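Local coordinates for peptidoglycan-recognition protein SD (Drosophila melanogaster, PDB 2RKQ), which binds bacterial peptidoglycan and, in the fly's innate immune defence against Gram-positive bacteria, activates the Toll pathway, at residues N11-N16 against L52-M57; G17-M22 against E79-S84; G104-R109 against E152-L157; Y136-H141 against Q159-W164. All blocks are in the same frame, centred on the assembly; numbering follows the deposited sequence.

Contacts 1 and 2 share one loop, residues 11-22, between strands 4-5 and 26-33. Contact 1 lays it on helix 42-58 at the surface. Contact 2 lays it on the loop after strand 77-79 and is partly buried. Contacts 3 and 4, also partly buried, touch each other through Tyr155 of helix 152-158, which packs on Trp164 and Gly140; their centres lie about 14 Å apart. Contact 4 involves strand 136-140, an outermost strand of the sheet. The chemistry differs. A glutamine side chain bonds to backbone in contact 1. Contact 2 pairs a backbone hydrogen bond with an isoleucine lying on an arginine. In contact 3 a loop accepts bonds from the first N-H groups of helix 152-158. Contact 4 adds bridging waters.

Contact 1 of 4, residues N11-N16 against L52-M57; sequences NAKPPN and LQNFQM
Gln53 has CG anti to its backbone N (chi1 -178°), and CD continues the extended chain (chi2 -177°), which carries the amide from the helix to the backbone of Lys13. The fold is that of the amidase-like PGRP domain, and here helix 42-58 receives the long loop that follows strand 4-5. Two hydrogen bonds join one amide to one residue. Lys13 N donates to Gln53 OE1 at 2.9 Å, and Gln53 NE2 donates to Lys13 O at 2.8 Å. The second donor is tilted 35° from the carbonyl plane of Lys13. Gln53 NE2 also bonds to Asp64. With OE1 and NE2 both engaged, the rotation of the buried amide is fixed. Lys13 O also accepts from Arg7. An alanine in place of Gln53 would probably leave Lys13 N without this acceptor and Asp64 without this donor, and open a gap between loop and helix. The aliphatic part of Lys13 runs across Asn54 at about a right angle, with CD 4.0 Å from Asn54 ND2. One turn further along the helix, Met57 bends at chi3 and sends its methyl to the loop. Met57 CE lies 3.6 Å from Pro14 O and 3.2 Å from Asn16 ND2.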
# COMPACT_ATOMS: atom_id res chain seq x y z
N ASN A 11 1.39 5.79 16.02
CA ASN A 11 2.04 5.08 17.12
C ASN A 11 2.55 3.72 16.67
O ASN A 11 2.39 2.71 17.36
CB ASN A 11 1.12 4.97 18.34
CG ASN A 11 1.85 4.53 19.58
OD1 ASN A 11 3.03 4.88 19.78
ND2 ASN A 11 1.18 3.74 20.41
N ALA A 12 3.18 3.71 15.50
CA ALA A 12 3.82 2.51 14.98
C ALA A 12 4.89 2.00 15.91
O ALA A 12 5.53 2.78 16.61
CB ALA A 12 4.44 2.83 13.62
N LYS A 13 5.12 0.69 15.88
CA LYS A 13 6.36 0.14 16.40
C LYS A 13 7.44 0.31 15.34
O LYS A 13 7.14 0.38 14.14
CB LYS A 13 6.18 -1.33 16.77
CG LYS A 13 5.12 -1.49 17.86
CD LYS A 13 5.16 -2.82 18.57
CE LYS A 13 4.19 -2.78 19.77
NZ LYS A 13 4.68 -1.97 20.94
N PRO A 14 8.70 0.41 15.75
CA PRO A 14 9.76 0.41 14.75
C PRO A 14 9.92 -0.99 14.17
O PRO A 14 9.46 -1.95 14.78
CB PRO A 14 11.00 0.78 15.56
CG PRO A 14 10.70 0.23 16.91
CD PRO A 14 9.24 0.51 17.13
N PRO A 15 10.57 -1.09 13.00
CA PRO A 15 10.85 -2.42 12.48
C PRO A 15 11.66 -3.24 13.46
O PRO A 15 12.42 -2.69 14.24
CB PRO A 15 11.70 -2.12 11.23
CG PRO A 15 11.24 -0.80 10.80
CD PRO A 15 11.05 -0.04 12.08
N ASN A 16 11.45 -4.55 13.43
CA ASN A 16 12.26 -5.48 14.19
C ASN A 16 12.75 -6.51 13.19
O ASN A 16 12.07 -7.48 12.83
CB ASN A 16 11.51 -6.06 15.40
CG ASN A 16 10.48 -7.09 15.02
OD1 ASN A 16 9.89 -7.74 15.89
ND2 ASN A 16 10.25 -7.26 13.73
N LEU A 52 -2.60 -4.42 12.09
CA LEU A 52 -1.97 -5.00 10.91
C LEU A 52 -0.47 -5.10 11.10
O LEU A 52 0.12 -6.14 10.80
CB LEU A 52 -2.28 -4.22 9.64
CG LEU A 52 -1.74 -4.89 8.38
CD1 LEU A 52 -2.30 -6.31 8.17
CD2 LEU A 52 -2.03 -4.01 7.18
N GLN A 53 0.17 -4.03 11.55
CA GLN A 53 1.59 -4.11 11.80
C GLN A 53 1.90 -5.24 12.75
O GLN A 53 2.81 -6.01 12.49
CB GLN A 53 2.12 -2.80 12.36
CG GLN A 53 3.62 -2.86 12.57
CD GLN A 53 4.21 -1.63 13.20
OE1 GLN A 53 3.63 -1.03 14.11
NE2 GLN A 53 5.38 -1.24 12.72
N ASN A 54 1.16 -5.30 13.86
CA ASN A 54 1.43 -6.31 14.88
C ASN A 54 1.20 -7.72 14.34
O ASN A 54 1.98 -8.64 14.64
CB ASN A 54 0.55 -6.11 16.12
CG ASN A 54 0.84 -4.83 16.89
OD1 ASN A 54 0.02 -4.43 17.73
ND2 ASN A 54 1.97 -4.19 16.64
N PHE A 55 0.15 -7.91 13.55
CA PHE A 55 -0.11 -9.22 12.95
C PHE A 55 1.01 -9.62 12.00
O PHE A 55 1.53 -10.73 12.05
CB PHE A 55 -1.44 -9.23 12.19
CG PHE A 55 -1.72 -10.54 11.49
CD1 PHE A 55 -1.42 -10.69 10.13
CD2 PHE A 55 -2.28 -11.61 12.19
CE1 PHE A 55 -1.67 -11.90 9.48
CE2 PHE A 55 -2.53 -12.82 11.54
CZ PHE A 55 -2.23 -12.96 10.18
N GLN A 56 1.38 -8.71 11.11
CA GLN A 56 2.41 -9.04 10.13
C GLN A 56 3.77 -9.28 10.78
O GLN A 56 4.53 -10.17 10.36
CB GLN A 56 2.51 -7.94 9.08
CG GLN A 56 1.24 -7.85 8.25
CD GLN A 56 1.45 -7.12 6.96
OE1 GLN A 56 1.13 -7.64 5.87
NE2 GLN A 56 2.02 -5.95 7.04
N MET A 57 4.10 -8.50 11.80
CA MET A 57 5.37 -8.67 12.46
C MET A 57 5.35 -9.91 13.35
O MET A 57 6.32 -10.68 13.37
CB MET A 57 5.72 -7.42 13.25
CG MET A 57 6.04 -6.23 12.36
SD MET A 57 6.40 -4.71 13.26
CE MET A 57 7.94 -5.14 14.05

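Contact 2 of 4, residues G17-M22 against E79-S84; sequences GAIDSM and EGRSPS
Van der Waals packing comes first: Ile19 lies against the guanidinium of Arg81. The two side chains meet obliquely. Ile19 CD1 sits over one face, 3.8 Å above the plane and offset toward the rim. Ile19 CG2 approaches Arg81 NH1 at 3.5 Å. The Arg81 chain is extended from CG to NE, and its polar end is held by three backbone carbonyls: NE bonds to Ile65 O, NH2 to Asp64 O and NH1 to Arg86 O. These bonds fix the flat group. An alanine in place of Ile19 would probably uncover part of that guanidinium face and open a gap between the two loops. The chain of Met22 bends at chi3 (-67°), which places CE 3.3 Å from Pro83 O.

In the PGRP fold these loops connect strands of the mixed sheet: residues 17-22 precede strand 26-33, and residues 79-84 follow on from strand 77-79.

Hydrogen bonding between the segments is through the backbone. Met22 N donates to Ser84 O at 2.9 Å, with an angle of 161° at the hydrogen. The donor stands above the carbonyl plane of Ser84. The same oxygen receives a CA-H...O contact from Ser21 CA at 3.3 Å. In return, Ser84 CA makes a similar contact with Met22 O at 3.5 Å.

The ionic link named here goes outside the pair: Asp20 forms a salt bridge with Arg86.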
# COMPACT_ATOMS: atom_id res chain seq x y z
N GLY A 17 13.92 -6.20 12.67
CA GLY A 17 14.52 -7.01 11.65
C GLY A 17 15.00 -6.08 10.57
O GLY A 17 14.39 -5.04 10.30
N ALA A 18 16.09 -6.48 9.93
CA ALA A 18 16.64 -5.75 8.81
C ALA A 18 15.68 -5.79 7.66
O ALA A 18 14.91 -6.75 7.49
CB ALA A 18 17.98 -6.37 8.40
N ILE A 19 15.71 -4.73 6.88
CA ILE A 19 14.96 -4.70 5.64
C ILE A 19 15.93 -4.32 4.54
O ILE A 19 16.69 -3.36 4.70
CB ILE A 19 13.80 -3.70 5.71
CG1 ILE A 19 12.79 -4.13 6.77
CG2 ILE A 19 13.08 -3.66 4.36
CD1 ILE A 19 11.81 -3.03 7.14
N ASP A 20 15.90 -5.06 3.44
CA ASP A 20 16.75 -4.74 2.30
C ASP A 20 16.40 -3.38 1.70
O ASP A 20 15.25 -2.95 1.77
CB ASP A 20 16.65 -5.84 1.24
CG ASP A 20 17.46 -7.07 1.61
OD1 ASP A 20 18.60 -6.91 2.11
OD2 ASP A 20 16.95 -8.19 1.41
N SER A 21 17.39 -2.70 1.13
CA SER A 21 17.17 -1.39 0.52
C SER A 21 16.66 -1.49 -0.92
O SER A 21 16.84 -2.51 -1.60
CB SER A 21 18.46 -0.59 0.55
OG SER A 21 19.44 -1.22 -0.24
N MET A 22 16.01 -0.43 -1.37
CA MET A 22 15.63 -0.29 -2.78
C MET A 22 16.08 1.06 -3.27
O MET A 22 16.15 2.01 -2.49
CB MET A 22 14.13 -0.37 -2.97
CG MET A 22 13.52 -1.66 -2.56
SD MET A 22 11.86 -1.80 -3.25
CE MET A 22 10.91 -0.54 -2.40
N GLU A 79 1.63 6.17 6.70
CA GLU A 79 2.99 5.80 6.33
C GLU A 79 3.38 4.43 6.87
O GLU A 79 3.19 4.15 8.06
CB GLU A 79 3.95 6.82 6.91
CG GLU A 79 5.39 6.53 6.58
CD GLU A 79 6.34 7.52 7.22
OE1 GLU A 79 6.01 8.09 8.29
OE2 GLU A 79 7.42 7.71 6.62
N GLY A 80 3.92 3.60 5.98
CA GLY A 80 4.48 2.29 6.34
C GLY A 80 5.99 2.32 6.22
O GLY A 80 6.66 3.22 6.75
N ARG A 81 6.55 1.33 5.51
CA ARG A 81 7.99 1.34 5.23
C ARG A 81 8.40 2.53 4.39
O ARG A 81 7.60 3.05 3.62
CB ARG A 81 8.41 0.09 4.47
CG ARG A 81 8.17 -1.18 5.23
CD ARG A 81 8.55 -2.41 4.41
NE ARG A 81 8.15 -3.58 5.19
CZ ARG A 81 8.76 -4.77 5.17
NH1 ARG A 81 9.80 -5.01 4.38
NH2 ARG A 81 8.30 -5.72 5.98
N SER A 82 9.66 2.95 4.51
CA SER A 82 10.21 3.95 3.63
C SER A 82 10.25 3.43 2.19
O SER A 82 10.50 2.24 1.99
CB SER A 82 11.65 4.26 4.04
OG SER A 82 12.22 5.16 3.11
N PRO A 83 10.02 4.30 1.19
CA PRO A 83 10.17 3.85 -0.18
C PRO A 83 11.54 3.28 -0.52
O PRO A 83 11.65 2.54 -1.50
CB PRO A 83 9.89 5.11 -0.99
CG PRO A 83 9.01 5.92 -0.11
CD PRO A 83 9.55 5.70 1.25
N SER A 84 12.58 3.61 0.25
CA SER A 84 13.90 3.01 0.01
C SER A 84 14.12 1.72 0.78
O SER A 84 15.24 1.21 0.85
CB SER A 84 15.07 3.97 0.33
OG SER A 84 14.74 5.33 0.15

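Contact 3 of 4, residues G104-R109 against E152-L157; sequences GNFEER and EALYAL
Phe106 packs its CB against the CB of Leu154, 3.7 Å away, and the two side chains cross obliquely. Further out, Leu154 CD2 approaches Phe106 CD1 at 4.1 Å. Leu154 also touches Leu116 of helix 113-128, while the Phe106 side chain touches His33 of strand 26-33.

Leu154 belongs to the first turn of helix 152-158. The backbone N-H groups of Glu152, Ala153 and Leu154, at the start of this helix, donate to acceptors of loop 104-109, far from it in sequence. Glu107 supplies the side-chain acceptor. Its chain bends at chi2 (-83°), turning CD back, and OE2 accepts from Glu152 N at 2.8 Å through its anti lone pair. The backbone gives weak bonds: Phe106 O accepts from Ala153 N at 3.0 Å and from Leu154 N at 3.3 Å. Ala153 N also makes a weak bond to Glu107 O.

In the conformer of Glu152 described, its carboxylate lies close to that of Glu107. Lys148 forms salt bridges to both glutamates, and Arg142 forms one to Glu152; these positive groups probably offset the repulsion. On the loop side, an Asx turn shapes the approach: Asn105 OD1 accepts from Glu107 N at 3.1 Å.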
# COMPACT_ATOMS: atom_id res chain seq x y z
N GLY A 104 -9.12 -2.74 4.22
CA GLY A 104 -10.44 -3.32 3.98
C GLY A 104 -10.41 -4.45 2.97
O GLY A 104 -9.34 -4.89 2.56
N ASN A 105 -11.60 -4.90 2.57
CA ASN A 105 -11.72 -5.98 1.62
C ASN A 105 -12.58 -5.50 0.47
O ASN A 105 -13.77 -5.20 0.64
CB ASN A 105 -12.31 -7.24 2.25
CG ASN A 105 -12.23 -8.43 1.32
OD1 ASN A 105 -12.69 -8.37 0.18
ND2 ASN A 105 -11.60 -9.49 1.78
N PHE A 106 -11.97 -5.43 -0.70
CA PHE A 106 -12.63 -4.81 -1.85
C PHE A 106 -12.87 -5.79 -2.98
O PHE A 106 -12.83 -5.44 -4.16
CB PHE A 106 -11.84 -3.56 -2.23
CG PHE A 106 -11.70 -2.63 -1.08
CD1 PHE A 106 -10.50 -2.51 -0.39
CD2 PHE A 106 -12.83 -1.99 -0.59
CE1 PHE A 106 -10.43 -1.69 0.73
CE2 PHE A 106 -12.77 -1.19 0.52
CZ PHE A 106 -11.56 -1.03 1.19
N GLU A 107 -13.15 -7.03 -2.58
CA GLU A 107 -13.55 -8.05 -3.54
C GLU A 107 -14.89 -7.67 -4.15
O GLU A 107 -15.08 -7.79 -5.37
CB GLU A 107 -13.68 -9.41 -2.86
CG GLU A 107 -12.37 -10.15 -2.70
CD GLU A 107 -11.98 -10.93 -3.96
OE1 GLU A 107 -11.86 -12.17 -3.86
OE2 GLU A 107 -11.81 -10.33 -5.05
N GLU A 108 -15.81 -7.19 -3.32
CA GLU A 108 -17.18 -7.03 -3.82
C GLU A 108 -17.71 -5.64 -3.88
O GLU A 108 -18.69 -5.38 -4.58
CB GLU A 108 -18.11 -7.93 -3.04
CG GLU A 108 -17.88 -9.35 -3.48
CD GLU A 108 -18.51 -10.33 -2.59
OE1 GLU A 108 -19.61 -10.02 -2.09
OE2 GLU A 108 -17.92 -11.42 -2.40
N ARG A 109 -17.06 -4.73 -3.16
CA ARG A 109 -17.39 -3.33 -3.28
C ARG A 109 -16.09 -2.54 -3.35
O ARG A 109 -15.05 -3.00 -2.84
CB ARG A 109 -18.24 -2.87 -2.09
CG ARG A 109 -17.52 -2.77 -0.78
CD ARG A 109 -18.46 -2.34 0.36
NE ARG A 109 -18.94 -0.96 0.22
CZ ARG A 109 -19.97 -0.45 0.89
NH1 ARG A 109 -20.65 -1.21 1.76
NH2 ARG A 109 -20.33 0.81 0.70
N GLU A 152 -11.61 -7.91 -6.50
CA GLU A 152 -12.11 -7.68 -7.85
C GLU A 152 -12.55 -6.24 -8.10
O GLU A 152 -12.23 -5.67 -9.15
CB GLU A 152 -13.28 -8.61 -8.17
CG GLU A 152 -12.95 -10.09 -8.21
CD GLU A 152 -11.98 -10.48 -9.32
OE1 GLU A 152 -11.23 -11.45 -9.10
OE2 GLU A 152 -11.97 -9.84 -10.40
N ALA A 153 -13.28 -5.65 -7.15
CA ALA A 153 -13.86 -4.33 -7.38
C ALA A 153 -12.79 -3.27 -7.45
O ALA A 153 -12.82 -2.37 -8.30
CB ALA A 153 -14.89 -3.99 -6.30
N LEU A 154 -11.82 -3.37 -6.54
CA LEU A 154 -10.74 -2.40 -6.55
C LEU A 154 -9.80 -2.63 -7.74
O LEU A 154 -9.35 -1.67 -8.38
CB LEU A 154 -10.00 -2.44 -5.21
CG LEU A 154 -8.75 -1.57 -5.10
CD1 LEU A 154 -8.99 -0.11 -5.51
CD2 LEU A 154 -8.27 -1.63 -3.67
N TYR A 155 -9.52 -3.88 -8.05
CA TYR A 155 -8.70 -4.18 -9.22
C TYR A 155 -9.30 -3.61 -10.50
O TYR A 155 -8.59 -3.00 -11.29
CB TYR A 155 -8.48 -5.68 -9.37
CG TYR A 155 -7.51 -6.04 -10.48
CD1 TYR A 155 -7.96 -6.73 -11.60
CD2 TYR A 155 -6.17 -5.65 -10.41
CE1 TYR A 155 -7.08 -7.06 -12.63
CE2 TYR A 155 -5.29 -5.98 -11.43
CZ TYR A 155 -5.75 -6.68 -12.53
OH TYR A 155 -4.88 -7.01 -13.54
N ALA A 156 -10.61 -3.73 -10.65
CA ALA A 156 -11.28 -3.20 -11.85
C ALA A 156 -11.09 -1.70 -11.99
O ALA A 156 -10.97 -1.16 -13.11
CB ALA A 156 -12.75 -3.52 -11.80
N LEU A 157 -11.07 -1.01 -10.85
CA LEU A 157 -10.88 0.43 -10.84
C LEU A 157 -9.44 0.79 -11.22
O LEU A 157 -9.22 1.65 -12.09
CB LEU A 157 -11.24 1.02 -9.47
CG LEU A 157 -12.72 0.97 -9.07
CD1 LEU A 157 -12.85 1.52 -7.64
CD2 LEU A 157 -13.58 1.78 -10.06

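Contact 4 of 4, residues Y136-H141 against Q159-W164; sequences YKLLGH and QQWPNW
Asn163 reaches Tyr136 from the turn after helix 152-158. Its CB lies 3.2 Å from Tyr136 O and makes a CH-pi contact over the ring, 4.2 Å from the centroid. CG, anti to the carbonyl carbon (chi1 -72°), is also close to Tyr136 O. ND2 stands over the centre of the ring, 3.4 Å above its plane, with the amide turned 80° against the ring. OD1 takes a weak bond from a water that also donates to Tyr136 O. A second water links Tyr136 OH and Pro162 O, at 2.7 Å from each. The Tyr136 side chain also touches Leu123 and Val127 of helix 113-128.

The backbone of Asn163 joins the strand as well: Leu138 N donates to Asn163 O at 2.9 Å and nearly straight, 171° at the hydrogen. Leu138 CD2 packs on Trp161 CB at 3.6 Å. Trp164 CA makes a CA-H...O contact with Leu138 O, and Trp164 NE1 bonds to Gln143.

Residues 161-164 form a type II beta turn, whose last residue, Trp164, makes a single beta bridge with Leu138 of strand 136-140, at an edge of the mixed sheet of the PGRP fold.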
# COMPACT_ATOMS: atom_id res chain seq x y z
N TYR A 136 5.84 5.23 -14.39
CA TYR A 136 5.73 4.02 -13.56
C TYR A 136 4.80 2.99 -14.16
O TYR A 136 3.98 3.30 -15.02
CB TYR A 136 5.32 4.36 -12.12
CG TYR A 136 3.98 5.05 -11.93
CD1 TYR A 136 2.82 4.31 -11.67
CD2 TYR A 136 3.89 6.43 -11.93
CE1 TYR A 136 1.60 4.92 -11.47
CE2 TYR A 136 2.66 7.08 -11.70
CZ TYR A 136 1.52 6.30 -11.47
OH TYR A 136 0.30 6.92 -11.25
N LYS A 137 4.98 1.74 -13.74
CA LYS A 137 4.00 0.71 -14.02
C LYS A 137 3.11 0.59 -12.81
O LYS A 137 3.61 0.40 -11.70
CB LYS A 137 4.69 -0.63 -14.25
CG LYS A 137 5.71 -0.62 -15.38
CD LYS A 137 5.09 -0.18 -16.70
CE LYS A 137 6.15 -0.31 -17.80
NZ LYS A 137 5.75 0.39 -19.06
N LEU A 138 1.80 0.72 -13.02
CA LEU A 138 0.85 0.50 -11.95
C LEU A 138 0.32 -0.91 -12.07
O LEU A 138 -0.18 -1.30 -13.14
CB LEU A 138 -0.29 1.51 -12.04
CG LEU A 138 -1.39 1.36 -10.99
CD1 LEU A 138 -0.93 1.86 -9.65
CD2 LEU A 138 -2.61 2.13 -11.48
N LEU A 139 0.38 -1.66 -10.98
CA LEU A 139 -0.03 -3.06 -11.00
C LEU A 139 -0.94 -3.38 -9.84
O LEU A 139 -0.81 -2.80 -8.78
CB LEU A 139 1.20 -3.97 -10.86
CG LEU A 139 2.21 -3.78 -11.99
CD1 LEU A 139 3.52 -4.46 -11.61
CD2 LEU A 139 1.68 -4.36 -13.28
N GLY A 140 -1.87 -4.31 -10.04
CA GLY A 140 -2.55 -4.85 -8.87
C GLY A 140 -1.69 -5.89 -8.20
O GLY A 140 -0.86 -6.54 -8.85
N HIS A 141 -1.91 -6.09 -6.91
CA HIS A 141 -1.20 -7.09 -6.12
C HIS A 141 -1.27 -8.47 -6.81
O HIS A 141 -0.28 -9.18 -6.89
CB HIS A 141 -1.85 -7.09 -4.74
CG HIS A 141 -1.04 -7.75 -3.67
ND1 HIS A 141 -1.55 -7.94 -2.40
CD2 HIS A 141 0.21 -8.27 -3.66
CE1 HIS A 141 -0.64 -8.54 -1.66
NE2 HIS A 141 0.43 -8.76 -2.40
N GLN A 159 -7.28 -0.80 -12.88
CA GLN A 159 -6.97 -1.07 -14.29
C GLN A 159 -7.30 0.11 -15.18
O GLN A 159 -6.83 0.20 -16.31
CB GLN A 159 -7.76 -2.27 -14.81
CG GLN A 159 -7.31 -3.61 -14.26
CD GLN A 159 -8.06 -4.73 -14.90
OE1 GLN A 159 -7.48 -5.52 -15.67
NE2 GLN A 159 -9.34 -4.81 -14.63
N GLN A 160 -8.17 1.00 -14.69
CA GLN A 160 -8.55 2.17 -15.46
C GLN A 160 -7.66 3.38 -15.23
O GLN A 160 -7.78 4.39 -15.94
CB GLN A 160 -10.00 2.60 -15.17
CG GLN A 160 -11.01 1.49 -15.30
CD GLN A 160 -12.41 1.86 -14.78
OE1 GLN A 160 -13.41 1.27 -15.20
NE2 GLN A 160 -12.48 2.83 -13.88
N TRP A 161 -6.81 3.30 -14.21
CA TRP A 161 -5.95 4.42 -13.85
C TRP A 161 -4.78 4.58 -14.81
O TRP A 161 -4.35 3.61 -15.45
CB TRP A 161 -5.39 4.21 -12.44
CG TRP A 161 -6.40 4.27 -11.35
CD1 TRP A 161 -7.76 4.35 -11.47
CD2 TRP A 161 -6.12 4.18 -9.95
NE1 TRP A 161 -8.35 4.36 -10.22
CE2 TRP A 161 -7.36 4.24 -9.27
CE3 TRP A 161 -4.94 4.06 -9.21
CZ2 TRP A 161 -7.45 4.18 -7.88
CZ3 TRP A 161 -5.03 4.01 -7.81
CH2 TRP A 161 -6.28 4.06 -7.17
N PRO A 162 -4.23 5.80 -14.88
CA PRO A 162 -3.05 6.02 -15.68
C PRO A 162 -1.92 5.07 -15.29
O PRO A 162 -1.72 4.76 -14.11
CB PRO A 162 -2.66 7.46 -15.36
CG PRO A 162 -3.93 8.11 -14.89
CD PRO A 162 -4.70 7.03 -14.21
N ASN A 163 -1.25 4.57 -16.32
CA ASN A 163 -0.06 3.73 -16.18
C ASN A 163 -0.33 2.31 -15.75
O ASN A 163 0.60 1.56 -15.51
CB ASN A 163 0.97 4.36 -15.26
CG ASN A 163 1.66 5.54 -15.88
OD1 ASN A 163 1.76 5.64 -17.10
ND2 ASN A 163 2.16 6.42 -15.04
N TRP A 164 -1.60 1.91 -15.65
CA TRP A 164 -1.86 0.51 -15.40
C TRP A 164 -1.24 -0.32 -16.52
O TRP A 164 -1.38 0.02 -17.71
CB TRP A 164 -3.34 0.20 -15.24
CG TRP A 164 -3.51 -1.27 -15.01
CD1 TRP A 164 -3.23 -1.96 -13.86
CD2 TRP A 164 -3.93 -2.25 -15.97
NE1 TRP A 164 -3.47 -3.32 -14.05
CE2 TRP A 164 -3.89 -3.52 -15.33
CE3 TRP A 164 -4.31 -2.19 -17.32
CZ2 TRP A 164 -4.24 -4.70 -15.98
CZ3 TRP A 164 -4.67 -3.38 -17.97
CH2 TRP A 164 -4.62 -4.62 -17.30
O HOH W 1 -2.14 5.90 -11.66
O HOH W 2 4.32 4.02 -17.57